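Local coordinates for DNA mismatch repair protein MutS (PDB 1EWQ), which takes part in DNA mismatch repair, where it binds mismatched duplexes, possibly as the recognition step, and has a weak ATPase activity, at residues C[250-256]-C[619-624]; C[655-661]-C[688-694]; C[662-666]-C[693-697]; C[682-688]-C[705-709]. The contacts are given in a common frame with arbitrary orientation. Numbering follows the deposited sequence.

Interaction 1 (C[250-256]-C[619-624]); sequences MRLPEAT and FDGIYT. With EDO (1,2-ethanediol), chain G.
Backbone bonds set the register. Extended M250-P253 meets the start of strand 621-625 at a single bridge, R251 opposite G621 (CA-CA 4.2 Å): R251 N donates to D620 O (2.9 Å) and I622 N to R251 O (3.2 Å). An ideal CB on G621 would clash with R251 CB and Y623 OH. P253 occupies the N-cap position of helix 254-259, whose first turn brings T256 (chi1 m) over the strand; its OG1 donates to I622 O (2.8 Å) and accepts a weak bond from T624 N (3.4 Å), while water 1 joins T256 OG1 and T624 N at 2.8 Å each. The segment runs beside the outermost strand of the P-loop NTPase sheet of MutS domain V, whose other side pairs with strand 657-662, and joins distant sequence to this domain. Apolar contacts flank the bridge: selenomethionine M250 (chi1 t, chi2 t) sets SE 3.7 Å from I622 CD1, and P253 CG lies 3.7 Å from Y623 CD2. 1,2-Ethanediol donates from O2 to L252 O (2.7 Å).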
loop_
_atom_site.group_PDB
_atom_site.type_symbol
_atom_site.label_atom_id
_atom_site.label_comp_id
_atom_site.label_asym_id
_atom_site.label_seq_id
_atom_site.Cartn_x
_atom_site.Cartn_y
_atom_site.Cartn_z
HETATM N N MSE C 250 32.105 7.777 -12.350
HETATM C CA MSE C 250 31.652 8.904 -11.551
HETATM C C MSE C 250 30.974 8.384 -10.291
HETATM O O MSE C 250 30.137 7.480 -10.347
HETATM C CB MSE C 250 30.653 9.760 -12.321
HETATM C CG MSE C 250 30.126 10.926 -11.498
HETATM SE SE MSE C 250 28.530 11.711 -12.237
HETATM C CE MSE C 250 29.317 12.836 -13.549
ATOM N N ARG C 251 31.335 8.964 -9.157
ATOM C CA ARG C 251 30.745 8.585 -7.881
ATOM C C ARG C 251 29.350 9.215 -7.755
ATOM O O ARG C 251 29.181 10.419 -7.984
ATOM C CB ARG C 251 31.620 9.089 -6.732
ATOM C CG ARG C 251 33.047 8.554 -6.713
ATOM C CD ARG C 251 33.060 7.123 -6.227
ATOM N NE ARG C 251 34.410 6.623 -5.991
ATOM C CZ ARG C 251 34.686 5.517 -5.301
ATOM N NH1 ARG C 251 33.707 4.786 -4.771
ATOM N NH2 ARG C 251 35.948 5.147 -5.139
ATOM N N LEU C 252 28.364 8.398 -7.385
ATOM C CA LEU C 252 26.989 8.860 -7.182
ATOM C C LEU C 252 26.440 8.317 -5.855
ATOM O O LEU C 252 25.706 7.330 -5.829
ATOM C CB LEU C 252 26.085 8.405 -8.329
ATOM C CG LEU C 252 26.327 9.029 -9.707
ATOM C CD1 LEU C 252 25.417 8.351 -10.725
ATOM C CD2 LEU C 252 26.066 10.520 -9.663
ATOM N N PRO C 253 26.808 8.953 -4.735
ATOM C CA PRO C 253 26.339 8.516 -3.417
ATOM C C PRO C 253 24.819 8.377 -3.388
ATOM O O PRO C 253 24.118 8.971 -4.208
ATOM C CB PRO C 253 26.821 9.633 -2.490
ATOM C CG PRO C 253 28.081 10.081 -3.137
ATOM C CD PRO C 253 27.714 10.108 -4.614
ATOM N N GLU C 254 24.317 7.591 -2.441
ATOM C CA GLU C 254 22.881 7.410 -2.297
ATOM C C GLU C 254 22.182 8.758 -2.091
ATOM O O GLU C 254 21.132 9.020 -2.677
ATOM C CB GLU C 254 22.568 6.500 -1.103
ATOM C CG GLU C 254 21.068 6.265 -0.902
ATOM C CD GLU C 254 20.766 5.364 0.290
ATOM O OE1 GLU C 254 21.548 4.412 0.536
ATOM O OE2 GLU C 254 19.736 5.603 0.962
ATOM N N ALA C 255 22.764 9.608 -1.254
ATOM C CA ALA C 255 22.171 10.915 -0.979
ATOM C C ALA C 255 21.943 11.690 -2.273
ATOM O O ALA C 255 20.915 12.340 -2.451
ATOM C CB ALA C 255 23.077 11.710 -0.043
ATOM N N THR C 256 22.915 11.603 -3.172
ATOM C CA THR C 256 22.857 12.282 -4.460
ATOM C C THR C 256 21.798 11.680 -5.378
ATOM O O THR C 256 20.984 12.401 -5.957
ATOM C CB THR C 256 24.220 12.209 -5.169
ATOM O OG1 THR C 256 25.175 12.979 -4.434
ATOM C CG2 THR C 256 24.117 12.725 -6.596
ATOM N N PHE C 619 33.569 15.430 -14.281
ATOM C CA PHE C 619 33.547 15.337 -12.825
ATOM C C PHE C 619 33.795 13.900 -12.359
ATOM O O PHE C 619 33.391 12.948 -13.021
ATOM C CB PHE C 619 32.196 15.831 -12.279
ATOM C CG PHE C 619 31.877 17.258 -12.643
ATOM C CD1 PHE C 619 30.975 17.546 -13.661
ATOM C CD2 PHE C 619 32.473 18.314 -11.967
ATOM C CE1 PHE C 619 30.672 18.873 -13.994
ATOM C CE2 PHE C 619 32.172 19.638 -12.299
ATOM C CZ PHE C 619 31.271 19.914 -13.310
ATOM N N ASP C 620 34.465 13.751 -11.216
ATOM C CA ASP C 620 34.741 12.422 -10.683
ATOM C C ASP C 620 33.602 11.971 -9.770
ATOM O O ASP C 620 33.520 10.807 -9.380
ATOM C CB ASP C 620 36.089 12.406 -9.944
ATOM C CG ASP C 620 36.076 13.210 -8.663
ATOM O OD1 ASP C 620 35.123 13.981 -8.424
ATOM O OD2 ASP C 620 37.045 13.075 -7.887
ATOM N N GLY C 621 32.700 12.901 -9.468
ATOM C CA GLY C 621 31.563 12.596 -8.614
ATOM C C GLY C 621 30.694 13.807 -8.336
ATOM O O GLY C 621 31.147 14.950 -8.432
ATOM N N ILE C 622 29.429 13.564 -8.023
ATOM C CA ILE C 622 28.512 14.651 -7.698
ATOM C C ILE C 622 28.075 14.435 -6.259
ATOM O O ILE C 622 27.533 13.379 -5.925
ATOM C CB ILE C 622 27.284 14.640 -8.604
ATOM C CG1 ILE C 622 27.706 14.890 -10.054
ATOM C CG2 ILE C 622 26.290 15.686 -8.131
ATOM C CD1 ILE C 622 26.598 14.651 -11.066
ATOM N N TYR C 623 28.325 15.429 -5.410
ATOM C CA TYR C 623 27.978 15.337 -3.994
ATOM C C TYR C 623 26.997 16.419 -3.573
ATOM O O TYR C 623 27.296 17.607 -3.650
ATOM C CB TYR C 623 29.244 15.429 -3.135
ATOM C CG TYR C 623 30.303 14.428 -3.533
ATOM C CD1 TYR C 623 31.425 14.817 -4.275
ATOM C CD2 TYR C 623 30.168 13.080 -3.200
ATOM C CE1 TYR C 623 32.394 13.882 -4.678
ATOM C CE2 TYR C 623 31.124 12.137 -3.601
ATOM C CZ TYR C 623 32.233 12.544 -4.338
ATOM O OH TYR C 623 33.159 11.596 -4.735
ATOM N N THR C 624 25.827 15.992 -3.108
ATOM C CA THR C 624 24.788 16.915 -2.692
ATOM C C THR C 624 24.505 16.908 -1.193
ATOM O O THR C 624 24.745 15.920 -0.491
ATOM C CB THR C 624 23.453 16.601 -3.415
ATOM O OG1 THR C 624 22.978 15.310 -3.010
ATOM C CG2 THR C 624 23.645 16.609 -4.928
HETATM C C1 EDO G . 29.604 6.217 -5.488
HETATM O O1 EDO G . 30.261 6.510 -4.231
HETATM C C2 EDO G . 28.698 5.025 -5.337
HETATM O O2 EDO G . 27.443 5.321 -5.918
HETATM O O HOH W 1 25.873 13.509 -1.769
#

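Interaction 2 (C[655-661]-C[688-694]); sequences ENSLVLL and RAYTLFA
Strands 657-661 and 690-694 run parallel, axes 4.7 Å apart at 9°, with L658, V659, L660 and L661 opposite Y690, T691, L692 and F693. Five backbone bonds of 2.8-2.9 Å zigzag between them: Y690 N to S657 O, V659 N to Y690 O, L692 N to V659 O, L661 N to L692 O and A694 N to L661 O. Side chains alternate between the faces. On one, L658 (chi1 t, chi2 p) brings CD1 to 4.3 Å from Y690 CB, and L660 (chi1 m, chi2 t) fits CD2 against L692 CD1 at 3.7 Å; helix 589-603, which follows the P-loop, packs on L658, L660 and L692. These are neighbouring strands of a right-handed beta-alpha-beta unit of the P-loop NTPase fold, whose connecting helix 670-687 lies on the opposite face. There L661 (chi1 m, chi2 t), the residue most covered, sets CB over the face of the F693 ring (chi1 t), a CH-pi contact 4.2 Å from the centroid. V659 (chi1 t) fills the hollow beside T691 and the small A689, its CB 3.7 Å from T691 OG1 and its CG2 4.1 Å from A689 CB. L684 of the helix rests against V659, L661 and T691.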
loop_
_atom_site.group_PDB
_atom_site.type_symbol
_atom_site.label_atom_id
_atom_site.label_comp_id
_atom_site.label_asym_id
_atom_site.label_seq_id
_atom_site.Cartn_x
_atom_site.Cartn_y
_atom_site.Cartn_z
ATOM N N GLU C 655 39.194 18.014 -6.353
ATOM C CA GLU C 655 39.229 19.210 -7.198
ATOM C C GLU C 655 38.402 18.999 -8.463
ATOM O O GLU C 655 38.128 19.944 -9.203
ATOM C CB GLU C 655 40.663 19.545 -7.609
ATOM C CG GLU C 655 41.394 18.369 -8.265
ATOM C CD GLU C 655 42.753 18.744 -8.823
ATOM O OE1 GLU C 655 43.576 17.826 -9.021
ATOM O OE2 GLU C 655 42.993 19.946 -9.075
ATOM N N ASN C 656 38.020 17.754 -8.720
ATOM C CA ASN C 656 37.225 17.441 -9.898
ATOM C C ASN C 656 35.795 17.092 -9.512
ATOM O O ASN C 656 35.044 16.519 -10.302
ATOM C CB ASN C 656 37.867 16.283 -10.665
ATOM C CG ASN C 656 39.260 16.630 -11.151
ATOM O OD1 ASN C 656 39.482 17.718 -11.689
ATOM N ND2 ASN C 656 40.205 15.718 -10.964
ATOM N N SER C 657 35.417 17.445 -8.292
ATOM C CA SER C 657 34.071 17.139 -7.839
ATOM C C SER C 657 33.107 18.288 -8.004
ATOM O O SER C 657 33.502 19.453 -8.014
ATOM C CB SER C 657 34.083 16.701 -6.376
ATOM O OG SER C 657 34.860 15.530 -6.227
ATOM N N LEU C 658 31.837 17.936 -8.169
ATOM C CA LEU C 658 30.762 18.916 -8.279
ATOM C C LEU C 658 30.074 18.773 -6.944
ATOM O O LEU C 658 29.543 17.705 -6.641
ATOM C CB LEU C 658 29.779 18.568 -9.403
ATOM C CG LEU C 658 28.503 19.441 -9.456
ATOM C CD1 LEU C 658 28.863 20.877 -9.815
ATOM C CD2 LEU C 658 27.502 18.885 -10.483
ATOM N N VAL C 659 30.114 19.827 -6.139
ATOM C CA VAL C 659 29.490 19.823 -4.822
ATOM C C VAL C 659 28.305 20.789 -4.819
ATOM O O VAL C 659 28.434 21.933 -5.264
ATOM C CB VAL C 659 30.510 20.264 -3.742
ATOM C CG1 VAL C 659 29.843 20.312 -2.390
ATOM C CG2 VAL C 659 31.727 19.298 -3.733
ATOM N N LEU C 660 27.157 20.334 -4.318
ATOM C CA LEU C 660 25.950 21.159 -4.268
ATOM C C LEU C 660 25.476 21.332 -2.832
ATOM O O LEU C 660 24.968 20.391 -2.234
ATOM C CB LEU C 660 24.827 20.519 -5.097
ATOM C CG LEU C 660 25.064 20.218 -6.589
ATOM C CD1 LEU C 660 23.756 19.688 -7.207
ATOM C CD2 LEU C 660 25.507 21.463 -7.318
ATOM N N LEU C 661 25.653 22.529 -2.274
ATOM C CA LEU C 661 25.236 22.783 -0.900
ATOM C C LEU C 661 24.026 23.699 -0.864
ATOM O O LEU C 661 23.982 24.734 -1.525
ATOM C CB LEU C 661 26.377 23.384 -0.081
ATOM C CG LEU C 661 27.704 22.612 -0.056
ATOM C CD1 LEU C 661 28.658 23.302 0.921
ATOM C CD2 LEU C 661 27.473 21.155 0.343
ATOM N N ARG C 688 39.212 23.259 -4.224
ATOM C CA ARG C 688 39.118 23.621 -5.635
ATOM C C ARG C 688 38.029 22.857 -6.395
ATOM O O ARG C 688 38.044 22.800 -7.628
ATOM C CB ARG C 688 40.466 23.444 -6.349
ATOM C CG ARG C 688 41.578 24.354 -5.828
ATOM C CD ARG C 688 42.879 24.198 -6.628
ATOM N NE ARG C 688 42.958 25.129 -7.760
ATOM C CZ ARG C 688 42.495 24.888 -8.983
ATOM N NH1 ARG C 688 41.910 23.729 -9.262
ATOM N NH2 ARG C 688 42.623 25.811 -9.930
ATOM N N ALA C 689 37.089 22.267 -5.664
ATOM C CA ALA C 689 35.991 21.553 -6.308
ATOM C C ALA C 689 35.061 22.613 -6.903
ATOM O O ALA C 689 35.185 23.795 -6.585
ATOM C CB ALA C 689 35.238 20.721 -5.296
ATOM N N TYR C 690 34.163 22.200 -7.792
ATOM C CA TYR C 690 33.207 23.130 -8.373
ATOM C C TYR C 690 32.042 23.089 -7.390
ATOM O O TYR C 690 31.288 22.108 -7.339
ATOM C CB TYR C 690 32.732 22.662 -9.751
ATOM C CG TYR C 690 33.808 22.506 -10.807
ATOM C CD1 TYR C 690 34.832 21.576 -10.656
ATOM C CD2 TYR C 690 33.758 23.248 -11.994
ATOM C CE1 TYR C 690 35.780 21.376 -11.667
ATOM C CE2 TYR C 690 34.695 23.061 -13.007
ATOM C CZ TYR C 690 35.702 22.124 -12.842
ATOM O OH TYR C 690 36.618 21.914 -13.856
ATOM N N THR C 691 31.898 24.156 -6.616
ATOM C CA THR C 691 30.863 24.216 -5.610
ATOM C C THR C 691 29.773 25.274 -5.837
ATOM O O THR C 691 30.068 26.445 -6.089
ATOM C CB THR C 691 31.500 24.467 -4.211
ATOM O OG1 THR C 691 32.466 23.449 -3.917
ATOM C CG2 THR C 691 30.444 24.467 -3.142
ATOM N N LEU C 692 28.516 24.838 -5.764
ATOM C CA LEU C 692 27.372 25.744 -5.865
ATOM C C LEU C 692 26.810 25.713 -4.443
ATOM O O LEU C 692 26.412 24.659 -3.942
ATOM C CB LEU C 692 26.318 25.243 -6.857
ATOM C CG LEU C 692 26.598 25.304 -8.358
ATOM C CD1 LEU C 692 25.394 24.751 -9.115
ATOM C CD2 LEU C 692 26.869 26.742 -8.786
ATOM N N PHE C 693 26.789 26.866 -3.796
ATOM C CA PHE C 693 26.330 26.956 -2.420
ATOM C C PHE C 693 25.203 27.962 -2.291
ATOM O O PHE C 693 25.455 29.167 -2.257
ATOM C CB PHE C 693 27.521 27.363 -1.535
ATOM C CG PHE C 693 27.249 27.325 -0.052
ATOM C CD1 PHE C 693 28.316 27.386 0.851
ATOM C CD2 PHE C 693 25.949 27.237 0.453
ATOM C CE1 PHE C 693 28.097 27.356 2.224
ATOM C CE2 PHE C 693 25.717 27.208 1.835
ATOM C CZ PHE C 693 26.794 27.268 2.718
ATOM N N ALA C 694 23.968 27.458 -2.234
ATOM C CA ALA C 694 22.785 28.297 -2.071
ATOM C C ALA C 694 22.683 28.621 -0.587
ATOM O O ALA C 694 22.684 27.712 0.254
ATOM C CB ALA C 694 21.537 27.546 -2.522
#

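Interaction 3 (C[662-666]-C[693-697]); sequences DEVGR and FATHY. With SO4 (sulfate ion), chain F.
E663 and F693 are the residues most covered by this contact. E663 leaves the end of strand 657-662 with positive phi (58°, psi 42°), just after the parallel bridge D662-A694 (CA-CA 4.9 Å), and its N donates to A694 O (2.6 Å). Its side chain (chi1 m, chi2 t) comes back to the other segment: OE2 lies 2.7 Å from H696 NE2, while OE1 accepts a salt-bridging hydrogen bond from R666 NH2 (2.6 Å). F693 (chi1 t) pushes its ring under the turn, CZ 3.8 Å from V664 CB, with V664 O near the ring plane. Around this pair, Y697 (chi1 m) sets its ring edge beside the CA of G665, whose phi of 126° and closeness to that ring suit a residue without CB. Water 2 links V664 O (2.8 Å) with T695 OG1 (2.7 Å), which accepts from Y697 N (3.1 Å) in an ST turn. H696 ND1 donates to sulfate O3 (3.0 Å), an ion also held by T668 and S669 of the second subunit. D662-E663 ending a hydrophobic strand fits a Walker B motif, and H696, next to N585 of the predicted ATP site, a switch histidine, as in ABC-type ATPases at their dimer interface.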
loop_
_atom_site.group_PDB
_atom_site.type_symbol
_atom_site.label_atom_id
_atom_site.label_comp_id
_atom_site.label_asym_id
_atom_site.label_seq_id
_atom_site.Cartn_x
_atom_site.Cartn_y
_atom_site.Cartn_z
ATOM N N ASP C 662 23.048 23.294 -0.065
ATOM C CA ASP C 662 21.784 24.003 0.075
ATOM C C ASP C 662 21.596 24.461 1.520
ATOM O O ASP C 662 21.169 23.688 2.375
ATOM C CB ASP C 662 20.659 23.048 -0.354
ATOM C CG ASP C 662 19.270 23.653 -0.240
ATOM O OD1 ASP C 662 18.407 23.027 0.432
ATOM O OD2 ASP C 662 19.034 24.726 -0.831
ATOM N N GLU C 663 21.947 25.719 1.781
ATOM C CA GLU C 663 21.798 26.331 3.100
ATOM C C GLU C 663 22.535 25.631 4.255
ATOM O O GLU C 663 22.002 25.481 5.362
ATOM C CB GLU C 663 20.304 26.485 3.426
ATOM C CG GLU C 663 19.485 27.082 2.266
ATOM C CD GLU C 663 18.041 27.410 2.636
ATOM O OE1 GLU C 663 17.400 26.602 3.333
ATOM O OE2 GLU C 663 17.539 28.472 2.216
ATOM N N VAL C 664 23.765 25.205 3.998
ATOM C CA VAL C 664 24.572 24.568 5.031
ATOM C C VAL C 664 24.871 25.631 6.097
ATOM O O VAL C 664 25.326 26.736 5.773
ATOM C CB VAL C 664 25.886 24.000 4.420
ATOM C CG1 VAL C 664 26.923 23.724 5.502
ATOM C CG2 VAL C 664 25.572 22.713 3.678
ATOM N N GLY C 665 24.587 25.304 7.356
ATOM C CA GLY C 665 24.812 26.239 8.453
ATOM C C GLY C 665 23.561 26.468 9.290
ATOM O O GLY C 665 23.628 26.932 10.428
ATOM N N ARG C 666 22.411 26.155 8.702
ATOM C CA ARG C 666 21.105 26.283 9.354
ATOM C C ARG C 666 21.038 25.316 10.543
ATOM O O ARG C 666 21.819 24.374 10.637
ATOM C CB ARG C 666 19.999 25.872 8.375
ATOM C CG ARG C 666 20.297 24.468 7.832
ATOM C CD ARG C 666 19.110 23.668 7.312
ATOM N NE ARG C 666 18.520 24.223 6.106
ATOM C CZ ARG C 666 17.927 23.492 5.165
ATOM N NH1 ARG C 666 17.859 22.173 5.285
ATOM N NH2 ARG C 666 17.377 24.084 4.116
ATOM N N PHE C 693 26.789 26.866 -3.796
ATOM C CA PHE C 693 26.330 26.956 -2.420
ATOM C C PHE C 693 25.203 27.962 -2.291
ATOM O O PHE C 693 25.455 29.167 -2.257
ATOM C CB PHE C 693 27.521 27.363 -1.535
ATOM C CG PHE C 693 27.249 27.325 -0.052
ATOM C CD1 PHE C 693 28.316 27.386 0.851
ATOM C CD2 PHE C 693 25.949 27.237 0.453
ATOM C CE1 PHE C 693 28.097 27.356 2.224
ATOM C CE2 PHE C 693 25.717 27.208 1.835
ATOM C CZ PHE C 693 26.794 27.268 2.718
ATOM N N ALA C 694 23.968 27.458 -2.234
ATOM C CA ALA C 694 22.785 28.297 -2.071
ATOM C C ALA C 694 22.683 28.621 -0.587
ATOM O O ALA C 694 22.684 27.712 0.254
ATOM C CB ALA C 694 21.537 27.546 -2.522
ATOM N N THR C 695 22.579 29.903 -0.259
ATOM C CA THR C 695 22.505 30.309 1.145
ATOM C C THR C 695 21.823 31.661 1.302
ATOM O O THR C 695 21.586 32.357 0.318
ATOM C CB THR C 695 23.931 30.401 1.761
ATOM O OG1 THR C 695 23.851 30.759 3.148
ATOM C CG2 THR C 695 24.758 31.442 1.025
ATOM N N HIS C 696 21.501 32.021 2.543
ATOM C CA HIS C 696 20.882 33.310 2.838
ATOM C C HIS C 696 21.918 34.200 3.504
ATOM O O HIS C 696 21.712 35.399 3.645
ATOM C CB HIS C 696 19.701 33.149 3.794
ATOM C CG HIS C 696 18.535 32.442 3.187
ATOM N ND1 HIS C 696 17.882 32.917 2.071
ATOM C CD2 HIS C 696 17.931 31.274 3.512
ATOM C CE1 HIS C 696 16.928 32.068 1.731
ATOM N NE2 HIS C 696 16.938 31.064 2.588
ATOM N N TYR C 697 23.029 33.605 3.923
ATOM C CA TYR C 697 24.080 34.364 4.594
ATOM C C TYR C 697 24.764 35.390 3.701
ATOM O O TYR C 697 25.588 35.038 2.849
ATOM C CB TYR C 697 25.129 33.405 5.156
ATOM C CG TYR C 697 24.629 32.542 6.297
ATOM C CD1 TYR C 697 25.182 31.288 6.531
ATOM C CD2 TYR C 697 23.651 33.010 7.181
ATOM C CE1 TYR C 697 24.787 30.525 7.614
ATOM C CE2 TYR C 697 23.248 32.251 8.276
ATOM C CZ TYR C 697 23.822 31.010 8.487
ATOM O OH TYR C 697 23.454 30.244 9.570
HETATM S S SO4 F . 16.456 36.400 2.101
HETATM O O1 SO4 F . 16.598 37.365 3.207
HETATM O O2 SO4 F . 15.858 37.057 0.926
HETATM O O3 SO4 F . 17.788 35.879 1.762
HETATM O O4 SO4 F . 15.586 35.296 2.540
HETATM O O HOH W 2 23.550 28.626 4.806
HETATM O O HOH W 3 22.295 28.376 12.091
#

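Interaction 4 (C[682-688]-C[705-709]); sequences EALHERR and LPRLK
L705 opens a type I beta turn, closed by L708 N to L705 O (3.3 Å), that faces the last turns of helix 670-687. L705 (chi1 m) points toward the helix: its CB sits over one face of the H685 ring, a CH-pi contact 3.8 Å from the centroid, its CD1 reaches E682 CG at 4.2 Å, and P706 CD follows 3.5 Å from H685 NE2. E682 forms a salt bridge with R754 of the second subunit. R707 (chi1 m) folds back so that its guanidinium stacks flat on the other face of H685, centres 4.0 Å apart and planes at 11°; the imidazole (chi1 t) is sandwiched between L705 and R707. R707 NH2 also donates to H685 O (2.9 Å), a carbonyl that accepts R688 N (2.9 Å) too. R688, with phi 71°, ends the helix in a Schellman motif, and its CG lies over the far face of the R707 guanidinium, 3.6 Å from NH2. L708 then enters strand 708-716, its side chain resting on L578 and L580. Here a helix C-terminus is joined to a beta turn leading into the next sheet strand, in the alpha/beta ATPase domain of MutS.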
loop_
_atom_site.group_PDB
_atom_site.type_symbol
_atom_site.label_atom_id
_atom_site.label_comp_id
_atom_site.label_asym_id
_atom_site.label_seq_id
_atom_site.Cartn_x
_atom_site.Cartn_y
_atom_site.Cartn_z
ATOM N N GLU C 682 35.351 27.786 2.942
ATOM C CA GLU C 682 36.787 27.929 2.699
ATOM C C GLU C 682 37.453 26.606 2.355
ATOM O O GLU C 682 38.331 26.547 1.479
ATOM C CB GLU C 682 37.486 28.543 3.922
ATOM C CG GLU C 682 36.984 29.938 4.289
ATOM C CD GLU C 682 37.731 30.553 5.467
ATOM O OE1 GLU C 682 38.273 29.795 6.302
ATOM O OE2 GLU C 682 37.756 31.799 5.562
ATOM N N ALA C 683 37.045 25.539 3.038
ATOM C CA ALA C 683 37.640 24.229 2.777
ATOM C C ALA C 683 37.299 23.756 1.370
ATOM O O ALA C 683 38.135 23.169 0.694
ATOM C CB ALA C 683 37.166 23.209 3.812
ATOM N N LEU C 684 36.075 24.015 0.923
ATOM C CA LEU C 684 35.697 23.594 -0.419
ATOM C C LEU C 684 36.388 24.486 -1.444
ATOM O O LEU C 684 36.684 24.055 -2.557
ATOM C CB LEU C 684 34.172 23.621 -0.587
ATOM C CG LEU C 684 33.498 22.377 -0.003
ATOM C CD1 LEU C 684 31.999 22.583 0.128
ATOM C CD2 LEU C 684 33.809 21.184 -0.899
ATOM N N HIS C 685 36.646 25.733 -1.058
ATOM C CA HIS C 685 37.348 26.663 -1.935
ATOM C C HIS C 685 38.789 26.139 -2.082
ATOM O O HIS C 685 39.303 26.018 -3.197
ATOM C CB HIS C 685 37.354 28.067 -1.329
ATOM C CG HIS C 685 38.290 29.009 -2.012
ATOM N ND1 HIS C 685 37.927 29.756 -3.115
ATOM C CD2 HIS C 685 39.586 29.308 -1.765
ATOM C CE1 HIS C 685 38.959 30.477 -3.513
ATOM N NE2 HIS C 685 39.978 30.224 -2.711
ATOM N N GLU C 686 39.423 25.820 -0.949
ATOM C CA GLU C 686 40.784 25.275 -0.937
ATOM C C GLU C 686 40.815 23.970 -1.739
ATOM O O GLU C 686 41.767 23.694 -2.466
ATOM C CB GLU C 686 41.242 24.947 0.497
ATOM C CG GLU C 686 41.346 26.111 1.463
ATOM C CD GLU C 686 41.546 25.639 2.916
ATOM O OE1 GLU C 686 42.487 24.840 3.155
ATOM O OE2 GLU C 686 40.767 26.064 3.814
ATOM N N ARG C 687 39.773 23.156 -1.578
ATOM C CA ARG C 687 39.689 21.880 -2.286
ATOM C C ARG C 687 39.680 22.090 -3.799
ATOM O O ARG C 687 40.093 21.214 -4.553
ATOM C CB ARG C 687 38.424 21.115 -1.866
ATOM C CG ARG C 687 38.372 19.668 -2.351
ATOM C CD ARG C 687 39.554 18.872 -1.788
ATOM N NE ARG C 687 39.629 18.985 -0.333
ATOM C CZ ARG C 687 38.893 18.274 0.517
ATOM N NH1 ARG C 687 38.021 17.378 0.071
ATOM N NH2 ARG C 687 39.018 18.472 1.822
ATOM N N ARG C 688 39.212 23.259 -4.224
ATOM C CA ARG C 688 39.118 23.621 -5.635
ATOM C C ARG C 688 38.029 22.857 -6.395
ATOM O O ARG C 688 38.044 22.800 -7.628
ATOM C CB ARG C 688 40.466 23.444 -6.349
ATOM C CG ARG C 688 41.578 24.354 -5.828
ATOM C CD ARG C 688 42.879 24.198 -6.628
ATOM N NE ARG C 688 42.958 25.129 -7.760
ATOM C CZ ARG C 688 42.495 24.888 -8.983
ATOM N NH1 ARG C 688 41.910 23.729 -9.262
ATOM N NH2 ARG C 688 42.623 25.811 -9.930
ATOM N N LEU C 705 38.187 35.303 -0.647
ATOM C CA LEU C 705 38.582 34.108 -1.379
ATOM C C LEU C 705 38.681 34.459 -2.858
ATOM O O LEU C 705 37.744 34.994 -3.447
ATOM C CB LEU C 705 37.565 32.989 -1.136
ATOM C CG LEU C 705 37.393 32.625 0.347
ATOM C CD1 LEU C 705 36.332 31.558 0.508
ATOM C CD2 LEU C 705 38.722 32.132 0.915
ATOM N N PRO C 706 39.839 34.171 -3.475
ATOM C CA PRO C 706 40.102 34.451 -4.889
ATOM C C PRO C 706 39.193 33.777 -5.906
ATOM O O PRO C 706 38.921 34.343 -6.963
ATOM C CB PRO C 706 41.562 34.046 -5.055
ATOM C CG PRO C 706 41.740 32.991 -4.031
ATOM C CD PRO C 706 41.015 33.554 -2.842
ATOM N N ARG C 707 38.726 32.575 -5.594
ATOM C CA ARG C 707 37.861 31.859 -6.517
ATOM C C ARG C 707 36.402 31.846 -6.062
ATOM O O ARG C 707 35.621 30.989 -6.474
ATOM C CB ARG C 707 38.374 30.432 -6.715
ATOM C CG ARG C 707 39.742 30.340 -7.387
ATOM C CD ARG C 707 40.178 28.882 -7.538
ATOM N NE ARG C 707 40.329 28.203 -6.245
ATOM C CZ ARG C 707 41.402 28.297 -5.464
ATOM N NH1 ARG C 707 42.450 29.036 -5.833
ATOM N NH2 ARG C 707 41.430 27.659 -4.303
ATOM N N LEU C 708 36.037 32.801 -5.210
ATOM C CA LEU C 708 34.664 32.895 -4.743
ATOM C C LEU C 708 33.895 33.758 -5.728
ATOM O O LEU C 708 34.324 34.862 -6.064
ATOM C CB LEU C 708 34.603 33.519 -3.343
ATOM C CG LEU C 708 33.235 33.660 -2.654
ATOM C CD1 LEU C 708 33.427 34.011 -1.176
ATOM C CD2 LEU C 708 32.418 34.741 -3.328
ATOM N N LYS C 709 32.765 33.246 -6.205
ATOM C CA LYS C 709 31.929 33.985 -7.139
ATOM C C LYS C 709 30.510 34.137 -6.584
ATOM O O LYS C 709 29.961 33.213 -5.983
ATOM C CB LYS C 709 31.872 33.283 -8.500
ATOM C CG LYS C 709 31.028 34.032 -9.509
ATOM C CD LYS C 709 30.786 33.227 -10.791
ATOM C CE LYS C 709 32.052 33.066 -11.614
ATOM N NZ LYS C 709 31.768 32.308 -12.854
#

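Overall arrangement
From the N terminus, interaction 1 closes first and over the longest span: residues 250-256 reach past 362 intervening residues to strand 621-625, the edge of the ATPase sheet. Its neighbour, strand 657-662, opens interaction 2, and the two contacts touch through D620-S657 and Y623-L660. Interactions 2 and 3 run consecutively along the same strand pair, sharing F693 and A694, so that pairing continues from the sheet into the loops near the nucleotide site. Interaction 4 crosses both: 682-688 follows 655-661 and 662-666 but comes ahead of (at R688 overlapping) their partners 688-694 and 693-697, which 705-709 follows. Its helix 670-687 joins strand 657-662 to strand 690-694. Interactions 3 and 4 both touch the second subunit.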